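Local coordinates for UPF0130 protein PH1069 (Pyrococcus horikoshii, PDB 2IT2), which probably methylates the N-4 position of a 7-aminocarboxypropyl-demethylwyosine at position 37 of tRNA(Phe), using S-adenosyl-L-methionine as methyl donor, at the interface of chains A and B. Residues are numbered along the deposited sequence; one frame, centred on the assembly and turned at random. Chains: chain A/B, UPF0130 protein PH1069.

Contact 1: the interface of chains A and B. Residues chain A 137, 143; chain B 119, 122-123.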
# COMPACT_ATOMS: atom_id res chain seq x y z
N SER A 137 -11.57 8.13 1.85
CA SER A 137 -12.33 9.16 2.52
C SER A 137 -11.48 10.42 2.54
O SER A 137 -10.31 10.38 2.93
CB SER A 137 -12.65 8.71 3.94
OG SER A 137 -13.45 9.66 4.62
N LEU A 143 -15.90 11.40 -0.57
CA LEU A 143 -15.30 10.14 -0.99
C LEU A 143 -14.77 10.24 -2.41
O LEU A 143 -15.30 10.98 -3.24
CB LEU A 143 -16.33 9.02 -0.92
CG LEU A 143 -16.99 8.73 0.42
CD1 LEU A 143 -18.11 7.72 0.21
CD2 LEU A 143 -15.96 8.20 1.40
N VAL B 119 -16.91 4.36 6.88
CA VAL B 119 -16.17 5.61 6.85
C VAL B 119 -15.75 6.07 8.25
O VAL B 119 -14.66 6.63 8.43
CB VAL B 119 -16.99 6.72 6.17
CG1 VAL B 119 -16.25 8.05 6.24
CG2 VAL B 119 -17.25 6.33 4.74
N VAL B 122 -12.68 4.00 9.10
CA VAL B 122 -11.51 4.39 8.33
C VAL B 122 -10.90 5.64 8.93
O VAL B 122 -9.69 5.73 9.14
CB VAL B 122 -11.87 4.65 6.86
CG1 VAL B 122 -10.72 5.39 6.17
CG2 VAL B 122 -12.16 3.34 6.17
N ASN B 123 -11.75 6.61 9.23
CA ASN B 123 -11.26 7.85 9.81
C ASN B 123 -10.58 7.64 11.16
O ASN B 123 -9.58 8.31 11.46
CB ASN B 123 -12.40 8.84 9.94
CG ASN B 123 -12.91 9.34 8.60
OD1 ASN B 123 -14.00 9.89 8.52
ND2 ASN B 123 -12.12 9.15 7.55
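A:Ser137, in an extended stretch of loop, faces B:Val119, B:Val122 and B:Asn123, which sit at regular helical angles on one helix of the partner. The serine hydroxyl does the polar work. With OG anti to the backbone N (chi1 -177°), it reaches the helix and accepts a hydrogen bond from the amide of B:Asn123, ND2 to OG 3.3 Å. That bond is long but fairly straight, 163° at the hydrogen, and the hydroxyl lies near the amide plane, so the N-H points almost straight at it. B:Val119, one turn back along the helix, brings its CG1 methyl to 3.6 Å from the same OG, packing beside the hydroxyl. Its other branch turns toward A:Leu143: CG2 meets the leucine CD2 at 4.0 Å, the two side chains set at a slant to each other. B:Val122 adds a looser methyl, CG1, 4.4 Å from CB of A:Ser137. An alanine in place of B:Asn123 would probably leave the serine OG without its amide donor and this end of the loop less firmly held. On the chain B side all three residues belong to helix 115-127. On the chain A side, A:Ser137 directly follows strand 134-136 and A:Leu143 directly precedes strand 144-148, so the two ends of the connection between these strands lie against the partner's helix; the chain is not modelled immediately before A:Leu143.

Contact 2: the interface of chains A and B. Residues chain A 153, 172-173, 176; chain B 66, 98, 100, 156.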
# COMPACT_ATOMS: atom_id res chain seq x y z
N MSE A 153 8.71 0.18 -3.47
CA MSE A 153 10.00 -0.22 -2.91
C MSE A 153 10.56 0.86 -1.97
O MSE A 153 10.50 2.04 -2.29
CB MSE A 153 11.03 -0.50 -4.02
CG MSE A 153 12.33 -1.16 -3.49
SE MSE A 153 13.78 -1.51 -4.75
CE MSE A 153 12.65 -1.48 -6.28
N LYS A 172 22.28 -2.83 -9.02
CA LYS A 172 21.28 -3.88 -8.95
C LYS A 172 19.94 -3.31 -8.54
O LYS A 172 18.91 -3.67 -9.11
CB LYS A 172 21.71 -4.94 -7.96
CG LYS A 172 23.03 -5.55 -8.30
CD LYS A 172 23.57 -6.31 -7.12
CE LYS A 172 24.97 -6.83 -7.40
NZ LYS A 172 25.60 -7.35 -6.16
N ILE A 173 19.95 -2.42 -7.55
CA ILE A 173 18.73 -1.79 -7.08
C ILE A 173 18.09 -0.98 -8.20
O ILE A 173 16.87 -1.02 -8.39
CB ILE A 173 19.00 -0.85 -5.91
CG1 ILE A 173 19.44 -1.67 -4.69
CG2 ILE A 173 17.76 -0.03 -5.59
CD1 ILE A 173 18.39 -2.66 -4.21
N ILE A 176 16.38 -3.22 -10.77
CA ILE A 176 15.13 -3.74 -10.26
C ILE A 176 14.07 -2.65 -10.27
O ILE A 176 12.92 -2.90 -10.63
CB ILE A 176 15.31 -4.28 -8.84
CG1 ILE A 176 16.18 -5.53 -8.89
CG2 ILE A 176 13.95 -4.62 -8.22
CD1 ILE A 176 16.64 -6.06 -7.54
N PHE B 66 11.73 -9.27 -7.43
CA PHE B 66 11.02 -8.49 -6.43
C PHE B 66 9.55 -8.29 -6.80
O PHE B 66 9.24 -8.02 -7.96
CB PHE B 66 11.69 -7.14 -6.25
CG PHE B 66 11.07 -6.29 -5.17
CD1 PHE B 66 11.25 -6.60 -3.83
CD2 PHE B 66 10.29 -5.19 -5.51
CE1 PHE B 66 10.66 -5.82 -2.83
CE2 PHE B 66 9.69 -4.42 -4.53
CZ PHE B 66 9.88 -4.73 -3.19
N GLN B 98 16.53 -13.99 -5.67
CA GLN B 98 16.92 -12.80 -4.93
C GLN B 98 16.58 -12.99 -3.46
O GLN B 98 15.48 -13.44 -3.13
CB GLN B 98 16.18 -11.56 -5.45
CG GLN B 98 16.28 -11.36 -6.96
CD GLN B 98 15.54 -10.12 -7.44
OE1 GLN B 98 14.54 -9.71 -6.85
NE2 GLN B 98 16.02 -9.54 -8.53
N TRP B 100 15.76 -11.29 -0.02
CA TRP B 100 15.27 -10.01 0.49
C TRP B 100 14.97 -9.99 1.98
O TRP B 100 14.56 -11.01 2.55
CB TRP B 100 13.98 -9.60 -0.24
CG TRP B 100 14.16 -9.19 -1.67
CD1 TRP B 100 14.19 -10.01 -2.77
CD2 TRP B 100 14.39 -7.86 -2.15
NE1 TRP B 100 14.43 -9.27 -3.90
CE2 TRP B 100 14.56 -7.95 -3.56
CE3 TRP B 100 14.48 -6.61 -1.54
CZ2 TRP B 100 14.81 -6.82 -4.35
CZ3 TRP B 100 14.72 -5.49 -2.33
CH2 TRP B 100 14.89 -5.61 -3.72
N LEU B 156 17.73 -5.72 -0.40
CA LEU B 156 18.30 -6.85 -1.11
C LEU B 156 19.51 -7.36 -0.32
O LEU B 156 20.42 -6.59 -0.04
CB LEU B 156 18.73 -6.41 -2.51
CG LEU B 156 19.34 -7.47 -3.42
CD1 LEU B 156 18.33 -8.55 -3.80
CD2 LEU B 156 19.85 -6.76 -4.66
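A:Ile176 points its side chain from helix 167-194 toward B:Trp100 and B:Gln98, which come at it from the opposite direction. Its CG1 arm is extended (chi2 170°), which carries the CD1 methyl to the benzo part of the indole, 3.8 Å from CZ2 of B:Trp100. The same methyl lies 3.7 Å from the amide nitrogen NE2 of B:Gln98. The other branch, CG2, packs 3.9 Å from CB of B:Phe66, the two side chains lying roughly perpendicular, so the isoleucine uses both arms on different partners.

The indole it meets is firmly set within chain B. B:Phe66 places CD1 over the centre of one face, 3.5 Å above the plane, while CD1 of B:Leu156 covers the opposite face nearer the rim. At the edge, NE1 of B:Trp100 donates to the side-chain carbonyl OE1 of B:Gln98 at 3.0 Å. The acceptor is in the indole plane, but the N-H arrives 40° above the carbonyl plane rather than on a lone pair. This bond ties down the amide and leaves NE2 turned toward the isoleucine.

About one turn earlier in the helix, toward its N-terminus, A:Ile173 and B:Leu156 run antiparallel alongside each other, CD1 to CB 4.1 Å, and the leucine CD2 also touches CB of A:Lys172. Selenomethionine A:Met153 brushes the ring of B:Phe66, its CB 4.2 Å from CE2 of B:Phe66. The site thus packs one turn of a long helix against a braced aromatic group on the partner's sheet, a largely hydrophobic packing site that may help hold the two copies together in the deposited assembly.

Contact 1 and contact 2 lie about 34 Å apart, measured between the centres of their C-alpha atoms, and belong to the same interface between two copies of the protein. They have no residue in common, and each draws on different elements: a loop against helix 115-127 in contact 1, helix 167-194 and the start of strand 153-159 of chain A against strands and a loop residue of chain B in contact 2. Strand 153-159 enters contact 2 from both chains, through different residues. A small mixed contact at one place and a more hydrophobic one at the other would probably limit rocking of the copies, although the structure alone does not show that this pair forms in solution.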